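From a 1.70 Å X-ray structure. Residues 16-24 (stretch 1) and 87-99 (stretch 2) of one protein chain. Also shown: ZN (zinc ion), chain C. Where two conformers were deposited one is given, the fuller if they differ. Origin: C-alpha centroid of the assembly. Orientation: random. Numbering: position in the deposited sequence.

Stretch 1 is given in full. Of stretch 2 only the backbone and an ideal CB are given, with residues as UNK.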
ATOM      1  N   GLU A  16     -14.073   2.498  -4.903  1.00 37.44           N
ATOM      2  CA  GLU A  16     -13.635   1.719  -3.750  1.00 33.97           C
ATOM      3  C   GLU A  16     -12.342   0.974  -4.068  1.00 31.37           C
ATOM      4  O   GLU A  16     -12.248   0.258  -5.069  1.00 32.96           O
ATOM      5  CB  GLU A  16     -14.722   0.743  -3.282  1.00 42.45           C
ATOM      6  CG  GLU A  16     -15.164  -0.322  -4.280  1.00 55.60           C
ATOM      7  CD  GLU A  16     -15.885  -1.489  -3.608  1.00 68.67           C
ATOM      8  OE1 GLU A  16     -16.312  -2.421  -4.323  1.00 69.67           O
ATOM      9  OE2 GLU A  16     -16.028  -1.471  -2.365  1.00 67.87           O
ATOM     10  N   PHE A  17     -11.341   1.164  -3.219  1.00 24.17           N
ATOM     11  CA  PHE A  17     -10.092   0.422  -3.352  1.00 20.02           C
ATOM     12  C   PHE A  17     -10.314  -1.004  -2.867  1.00 17.28           C
ATOM     13  O   PHE A  17     -10.855  -1.223  -1.779  1.00 19.50           O
ATOM     14  CB  PHE A  17      -8.999   1.110  -2.538  1.00 21.90           C
ATOM     15  CG  PHE A  17      -7.699   0.366  -2.517  1.00 14.77           C
ATOM     16  CD1 PHE A  17      -6.790   0.521  -3.546  1.00 17.07           C
ATOM     17  CD2 PHE A  17      -7.385  -0.472  -1.466  1.00 18.68           C
ATOM     18  CE1 PHE A  17      -5.584  -0.149  -3.534  1.00 19.61           C
ATOM     19  CE2 PHE A  17      -6.186  -1.147  -1.443  1.00 17.69           C
ATOM     20  CZ  PHE A  17      -5.281  -0.981  -2.479  1.00 16.42           C
ATOM     21  N   ARG A  18      -9.903  -1.984  -3.674  1.00 17.87           N
ATOM     22  CA  ARG A  18     -10.086  -3.376  -3.298  1.00 16.25           C
ATOM     23  C   ARG A  18      -8.832  -4.146  -3.664  1.00 17.11           C
ATOM     24  O   ARG A  18      -8.241  -3.906  -4.722  1.00 17.74           O
ATOM     25  CB  ARG A  18     -11.287  -4.016  -4.010  1.00 23.11           C
ATOM     26  CG  ARG A  18     -12.642  -3.498  -3.554  1.00 38.65           C
ATOM     27  CD  ARG A  18     -13.773  -4.273  -4.217  1.00 47.31           C
ATOM     28  NE  ARG A  18     -13.788  -4.088  -5.667  1.00 61.44           N
ATOM     29  CZ  ARG A  18     -14.304  -4.961  -6.527  1.00 61.28           C
ATOM     30  NH1 ARG A  18     -14.847  -6.090  -6.086  1.00 58.22           N
ATOM     31  NH2 ARG A  18     -14.274  -4.709  -7.830  1.00 56.59           N
ATOM     32  N   LEU A  19      -8.435  -5.063  -2.789  1.00 18.56           N
ATOM     33  CA  LEU A  19      -7.391  -6.009  -3.143  1.00 17.51           C
ATOM     34  C   LEU A  19      -7.961  -7.107  -4.031  1.00 20.23           C
ATOM     35  O   LEU A  19      -9.146  -7.438  -3.962  1.00 20.61           O
ATOM     36  CB  LEU A  19      -6.773  -6.627  -1.891  1.00 17.43           C
ATOM     37  CG  LEU A  19      -5.971  -5.690  -0.988  1.00 20.27           C
ATOM     38  CD1 LEU A  19      -5.368  -6.474   0.186  1.00 20.49           C
ATOM     39  CD2 LEU A  19      -4.884  -4.933  -1.754  1.00 19.14           C
ATOM     40  N   ARG A  20      -7.099  -7.679  -4.867  1.00 12.39           N
ATOM     41  CA  ARG A  20      -7.517  -8.809  -5.671  1.00 12.88           C
ATOM     42  C   ARG A  20      -7.863  -9.976  -4.744  1.00 15.97           C
ATOM     43  O   ARG A  20      -7.372 -10.045  -3.610  1.00 18.17           O
ATOM     44  CB  ARG A  20      -6.421  -9.192  -6.669  1.00 15.67           C
ATOM     45  CG  ARG A  20      -6.265  -8.215  -7.880  1.00 18.60           C
ATOM     46  CD  ARG A  20      -5.526  -8.874  -9.065  1.00 17.21           C
ATOM     47  NE  ARG A  20      -6.018 -10.234  -9.250  1.00 22.83           N
ATOM     48  CZ  ARG A  20      -7.066 -10.561 -10.001  1.00 24.22           C
ATOM     49  NH1 ARG A  20      -7.715  -9.632 -10.699  1.00 21.63           N
ATOM     50  NH2 ARG A  20      -7.464 -11.825 -10.055  1.00 28.57           N
ATOM     51  N   PRO A  21      -8.740 -10.882  -5.181  1.00 18.35           N
ATOM     52  CA  PRO A  21      -9.255 -11.909  -4.259  1.00 18.35           C
ATOM     53  C   PRO A  21      -8.192 -12.843  -3.718  1.00 17.97           C
ATOM     54  O   PRO A  21      -8.363 -13.382  -2.614  1.00 22.11           O
ATOM     55  CB  PRO A  21     -10.274 -12.678  -5.116  1.00 23.27           C
ATOM     56  CG  PRO A  21     -10.557 -11.808  -6.278  1.00 32.12           C
ATOM     57  CD  PRO A  21      -9.360 -10.958  -6.511  1.00 22.23           C
ATOM     58  N   GLU A  22      -7.113 -13.066  -4.462  1.00 19.51           N
ATOM     59  CA  GLU A  22      -6.081 -14.017  -4.070  1.00 17.76           C
ATOM     60  C   GLU A  22      -5.007 -13.404  -3.174  1.00 16.04           C
ATOM     61  O   GLU A  22      -4.024 -14.084  -2.843  1.00 15.63           O
ATOM     62  CB  GLU A  22      -5.436 -14.630  -5.319  1.00 15.07           C
ATOM     63  CG  GLU A  22      -4.508 -13.692  -6.091  1.00 16.31           C
ATOM     64  CD  GLU A  22      -5.218 -12.812  -7.121  1.00 18.98           C
ATOM     65  OE1 GLU A  22      -6.459 -12.657  -7.081  1.00 19.45           O
ATOM     66  OE2 GLU A  22      -4.526 -12.252  -7.990  1.00 17.90           O
ATOM     67  N   ILE A  23      -5.185 -12.158  -2.747  1.00 14.62           N
ATOM     68  CA  ILE A  23      -4.180 -11.456  -1.958  1.00 13.83           C
ATOM     69  C   ILE A  23      -4.436 -11.692  -0.477  1.00 15.50           C
ATOM     70  O   ILE A  23      -5.558 -11.509   0.008  1.00 17.31           O
ATOM     71  CB  ILE A  23      -4.191  -9.952  -2.271  1.00 14.39           C
ATOM     72  CG1 ILE A  23      -3.959  -9.699  -3.762  1.00 15.08           C
ATOM     73  CG2 ILE A  23      -3.167  -9.238  -1.395  1.00 15.34           C
ATOM     74  CD1 ILE A  23      -2.676 -10.349  -4.314  1.00 17.74           C
ATOM     75  N   SER A  24      -3.399 -12.105   0.246  1.00 16.14           N
ATOM     76  CA  SER A  24      -3.427 -12.210   1.698  0.60 16.81           C
ATOM     77  C   SER A  24      -2.469 -11.186   2.286  1.00 15.83           C
ATOM     78  O   SER A  24      -1.533 -10.736   1.625  1.00 17.16           O
ATOM     79  CB  SER A  24      -3.038 -13.622   2.166  0.60 15.94           C
ATOM     80  OG  SER A  24      -3.990 -14.579   1.736  0.60 19.09           O
ATOM     81  N   UNK A  87       1.205   4.984  -5.454  1.00 13.24           N
ATOM     82  CA  UNK A  87       1.162   3.706  -4.752  1.00 11.57           C
ATOM     83  C   UNK A  87       0.011   2.852  -5.259  1.00 14.16           C
ATOM     84  O   UNK A  87       0.182   1.660  -5.538  1.00 14.38           O
ATOM     85  CB  UNK A  87       1.033   3.925  -3.243  1.00 11.57           C
ATOM     86  N   UNK A  88      -1.172   3.456  -5.399  1.00 13.15           N
ATOM     87  CA  UNK A  88      -2.336   2.716  -5.878  1.00 12.31           C
ATOM     88  C   UNK A  88      -2.093   2.211  -7.286  1.00 14.89           C
ATOM     89  O   UNK A  88      -2.408   1.059  -7.618  1.00 15.74           O
ATOM     90  CB  UNK A  88      -3.592   3.589  -5.836  1.00 12.31           C
ATOM     91  N   UNK A  89      -1.497   3.054  -8.125  1.00 13.34           N
ATOM     92  CA  UNK A  89      -1.140   2.612  -9.464  1.00 15.02           C
ATOM     93  C   UNK A  89      -0.174   1.436  -9.411  1.00 15.39           C
ATOM     94  O   UNK A  89      -0.324   0.465 -10.168  1.00 16.57           O
ATOM     95  CB  UNK A  89      -0.526   3.765 -10.260  1.00 15.02           C
ATOM     96  N   UNK A  90       0.801   1.485  -8.491  1.00 14.46           N
ATOM     97  CA  UNK A  90       1.770   0.394  -8.401  1.00 16.14           C
ATOM     98  C   UNK A  90       1.112  -0.876  -7.873  1.00 17.78           C
ATOM     99  O   UNK A  90       1.435  -1.987  -8.317  1.00 18.67           O
ATOM    100  CB  UNK A  90       2.942   0.793  -7.502  1.00 16.14           C
ATOM    101  N   UNK A  91       0.181  -0.728  -6.931  1.00 13.00           N
ATOM    102  CA  UNK A  91      -0.534  -1.899  -6.434  1.00 14.33           C
ATOM    103  C   UNK A  91      -1.366  -2.542  -7.531  1.00 16.76           C
ATOM    104  O   UNK A  91      -1.472  -3.771  -7.593  1.00 16.91           O
ATOM    105  CB  UNK A  91      -1.429  -1.517  -5.253  1.00 14.33           C
ATOM    106  N   UNK A  92      -1.960  -1.731  -8.415  1.00 14.78           N
ATOM    107  CA  UNK A  92      -2.697  -2.305  -9.535  1.00 14.88           C
ATOM    108  C   UNK A  92      -1.747  -2.907 -10.561  1.00 18.28           C
ATOM    109  O   UNK A  92      -1.984  -4.017 -11.059  1.00 20.03           O
ATOM    110  CB  UNK A  92      -3.581  -1.244 -10.194  1.00 14.88           C
ATOM    111  N   UNK A  93      -0.662  -2.190 -10.871  1.00 14.50           N
ATOM    112  CA  UNK A  93       0.334  -2.666 -11.829  1.00 18.23           C
ATOM    113  C   UNK A  93       0.840  -4.047 -11.445  1.00 21.38           C
ATOM    114  O   UNK A  93       0.969  -4.946 -12.291  1.00 20.85           O
ATOM    115  CB  UNK A  93       1.504  -1.684 -11.920  1.00 18.23           C
ATOM    116  N   UNK A  94       1.132  -4.231 -10.169  1.00 17.77           N
ATOM    117  CA  UNK A  94       1.790  -5.439  -9.706  1.00 16.87           C
ATOM    118  C   UNK A  94       0.808  -6.513  -9.266  1.00 18.64           C
ATOM    119  O   UNK A  94       1.231  -7.538  -8.719  1.00 24.73           O
ATOM    120  CB  UNK A  94       2.736  -5.103  -8.552  1.00 16.87           C
ATOM    121  N   UNK A  95      -0.480  -6.315  -9.519  1.00 17.08           N
ATOM    122  CA  UNK A  95      -1.446  -7.382  -9.332  1.00 18.37           C
ATOM    123  C   UNK A  95      -1.958  -7.556  -7.927  1.00 19.46           C
ATOM    124  O   UNK A  95      -2.512  -8.611  -7.614  1.00 18.18           O
ATOM    125  CB  UNK A  95      -0.828  -8.704  -9.791  1.00 18.37           C
ATOM    126  N   UNK A  96      -1.801  -6.553  -7.066  1.00 12.03           N
ATOM    127  CA  UNK A  96      -2.337  -6.662  -5.719  1.00 13.39           C
ATOM    128  C   UNK A  96      -3.708  -6.025  -5.576  1.00 14.96           C
ATOM    129  O   UNK A  96      -4.504  -6.472  -4.748  1.00 15.99           O
ATOM    130  CB  UNK A  96      -1.369  -6.022  -4.722  1.00 13.39           C
ATOM    131  N   UNK A  97      -3.998  -5.005  -6.372  1.00 14.19           N
ATOM    132  CA  UNK A  97      -5.254  -4.274  -6.286  1.00 17.29           C
ATOM    133  C   UNK A  97      -6.039  -4.405  -7.584  1.00 16.67           C
ATOM    134  O   UNK A  97      -5.459  -4.421  -8.677  1.00 18.38           O
ATOM    135  CB  UNK A  97      -4.997  -2.800  -5.966  1.00 17.29           C
ATOM    136  N   UNK A  98      -7.363  -4.460  -7.449  1.00 16.61           N
ATOM    137  CA  UNK A  98      -8.244  -4.511  -8.608  1.00 17.21           C
ATOM    138  C   UNK A  98      -8.286  -3.146  -9.294  1.00 23.12           C
ATOM    139  O   UNK A  98      -8.180  -2.112  -8.635  1.00 22.19           O
ATOM    140  CB  UNK A  98      -9.651  -4.950  -8.197  1.00 17.21           C
ATOM    141  N   UNK A  99      -8.442  -3.116 -10.628  1.00 29.72           N
ATOM    142  CA  UNK A  99      -8.482  -1.848 -11.368  1.00 31.23           C
ATOM    143  C   UNK A  99      -9.699  -0.984 -11.023  1.00 36.06           C
ATOM    144  O   UNK A  99     -10.660  -1.484 -10.432  1.00 40.42           O
ATOM    145  CB  UNK A  99      -8.474  -2.131 -12.872  1.00 31.23           C
TER
HETATM  146 ZN    ZN C 101      -2.709 -12.466  -8.636  1.00 17.05          ZN

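Position 87 lies on a helix that runs to 93, and its ideal CB has nothing of stretch 1 within 5.5 Å, so the visible atoms set little limit on it; it is L87. At 88 the CB points sideways, 4.8 Å from F17 CE1. A modest apolar group would suit, and V88 supplies one, its CG2 4.2 Å from F17 CE1. Positions 89 and 90 are out of reach of stretch 1, and many helix-compatible residues would do; they are T89 and S90.

Position 91 points toward stretch 1, with its ideal CB 4.7 Å from F17 CE1. The aromatic ring invites an apolar chain long enough to reach it, such as leucine, isoleucine or methionine. L91 brings CD1 to 3.9 Å from F17 CZ. Its backbone O also accepts from the amides of 96 and 97.

Positions 92 and 93 make no contact with stretch 1, and polar or charged residues are as acceptable as any; they are K92 and E93. Position 94 is the first to leave helical angles; it is N94.

At 95 phi is +84°, which by itself favours glycine. The residue is G95. Its O lies 3.4 Å from R20 CD and accepts a hydrogen bond of 3.0 Å from water 2 O, a ligand of the zinc ion that E22 also binds.

Position 96 directs its CB away from stretch 1, while its O accepts from R20 N at 2.9 Å. Since the backbone makes this bond, it leaves the side chain free, but L19 and I23 offer apolar neighbours, so a flexible hydrophobic chain would fit. M96 places CG 4.2 Å from I23 CD1.

At 97 the backbones bridge, with CA of 97 4.2 Å from L19 CA. The ideal CB already lies 3.6 Å from both F17 CE1 and R18 O, so little more than a methyl suits: alanine, perhaps serine, or glycine with no side chain at all. A97 uses its methyl to touch the ring.

The N of 98 donates to R18 O at 2.9 Å, excluding proline if that bond is kept. Beside it run the long chains of R18 and R20, which could accommodate an extended apolar residue or, by charge, an acid. L98 lays CD1 over one face of the R18 guanidinium, 3.5 Å from R18 CZ, and sets CD2 3.6 Å from R20 NH1.

Position 99 points away into space free of stretch 1; phi of -65° permits proline among others, and it is P99.

Stretch 2 87-99: LVTSLKENGMALP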
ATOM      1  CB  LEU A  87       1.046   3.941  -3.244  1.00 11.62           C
ATOM      2  CG  LEU A  87       0.860   2.648  -2.435  1.00 13.97           C
ATOM      3  CD1 LEU A  87       2.076   1.736  -2.574  1.00 14.97           C
ATOM      4  CD2 LEU A  87       0.597   2.975  -0.973  1.00 14.32           C
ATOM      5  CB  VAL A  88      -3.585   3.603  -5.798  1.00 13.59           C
ATOM      6  CG1 VAL A  88      -4.712   3.053  -6.676  1.00 18.95           C
ATOM      7  CG2 VAL A  88      -4.017   3.703  -4.361  1.00 14.71           C
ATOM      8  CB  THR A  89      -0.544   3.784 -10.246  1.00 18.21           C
ATOM      9  OG1 THR A  89      -1.583   4.740 -10.510  1.00 16.71           O
ATOM     10  CG2 THR A  89       0.083   3.306 -11.563  1.00 22.06           C
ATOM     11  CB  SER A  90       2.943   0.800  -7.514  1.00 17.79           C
ATOM     12  OG  SER A  90       3.916  -0.237  -7.454  1.00 23.44           O
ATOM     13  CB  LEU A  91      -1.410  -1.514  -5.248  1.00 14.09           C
ATOM     14  CG  LEU A  91      -0.579  -1.129  -4.025  1.00 15.04           C
ATOM     15  CD1 LEU A  91      -1.494  -0.481  -2.994  1.00 15.60           C
ATOM     16  CD2 LEU A  91       0.103  -2.362  -3.450  1.00 21.64           C
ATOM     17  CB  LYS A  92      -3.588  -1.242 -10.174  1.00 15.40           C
ATOM     18  CG  LYS A  92      -4.718  -0.816  -9.271  1.00 14.14           C
ATOM     19  CD  LYS A  92      -5.400   0.468  -9.761  1.00 20.30           C
ATOM     20  CE  LYS A  92      -6.578   0.813  -8.848  1.00 20.05           C
ATOM     21  NZ  LYS A  92      -7.217   2.114  -9.234  1.00 25.16           N
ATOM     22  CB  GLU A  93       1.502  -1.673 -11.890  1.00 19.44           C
ATOM     23  CG  GLU A  93       2.772  -2.235 -12.532  1.00 24.41           C
ATOM     24  CD  GLU A  93       2.586  -2.495 -14.014  1.00 21.99           C
ATOM     25  OE1 GLU A  93       1.609  -1.957 -14.577  1.00 23.02           O
ATOM     26  OE2 GLU A  93       3.417  -3.231 -14.609  1.00 23.41           O
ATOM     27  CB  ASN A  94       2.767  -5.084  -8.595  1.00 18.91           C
ATOM     28  CG  ASN A  94       3.939  -4.289  -9.112  1.00 33.07           C
ATOM     29  OD1 ASN A  94       4.058  -3.088  -8.861  1.00 32.80           O
ATOM     30  ND2 ASN A  94       4.794  -4.947  -9.884  1.00 27.69           N
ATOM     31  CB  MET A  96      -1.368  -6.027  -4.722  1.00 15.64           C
ATOM     32  CG  MET A  96      -0.204  -6.949  -4.400  1.00 17.90           C
ATOM     33  SD  MET A  96       1.144  -6.047  -3.646  1.00 26.15           S
ATOM     34  CE  MET A  96       1.870  -5.292  -5.097  1.00 22.25           C
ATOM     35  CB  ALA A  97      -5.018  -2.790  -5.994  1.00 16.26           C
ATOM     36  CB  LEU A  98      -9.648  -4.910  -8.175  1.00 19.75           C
ATOM     37  CG  LEU A  98      -9.854  -6.379  -7.806  1.00 20.45           C
ATOM     38  CD1 LEU A  98     -11.205  -6.529  -7.130  1.00 24.01           C
ATOM     39  CD2 LEU A  98      -9.779  -7.252  -9.051  1.00 18.66           C
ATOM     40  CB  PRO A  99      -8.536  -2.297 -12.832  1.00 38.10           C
ATOM     41  CG  PRO A  99      -9.077  -3.685 -12.784  1.00 36.34           C
ATOM     42  CD  PRO A  99      -8.499  -4.277 -11.532  1.00 34.31           C
TER
HETATM   43  O   HOH W   1      -8.947  -1.102  -6.404  1.00 24.26           O
HETATM   44  O   HOH W   2      -2.402 -10.718  -9.788  1.00 15.65           O
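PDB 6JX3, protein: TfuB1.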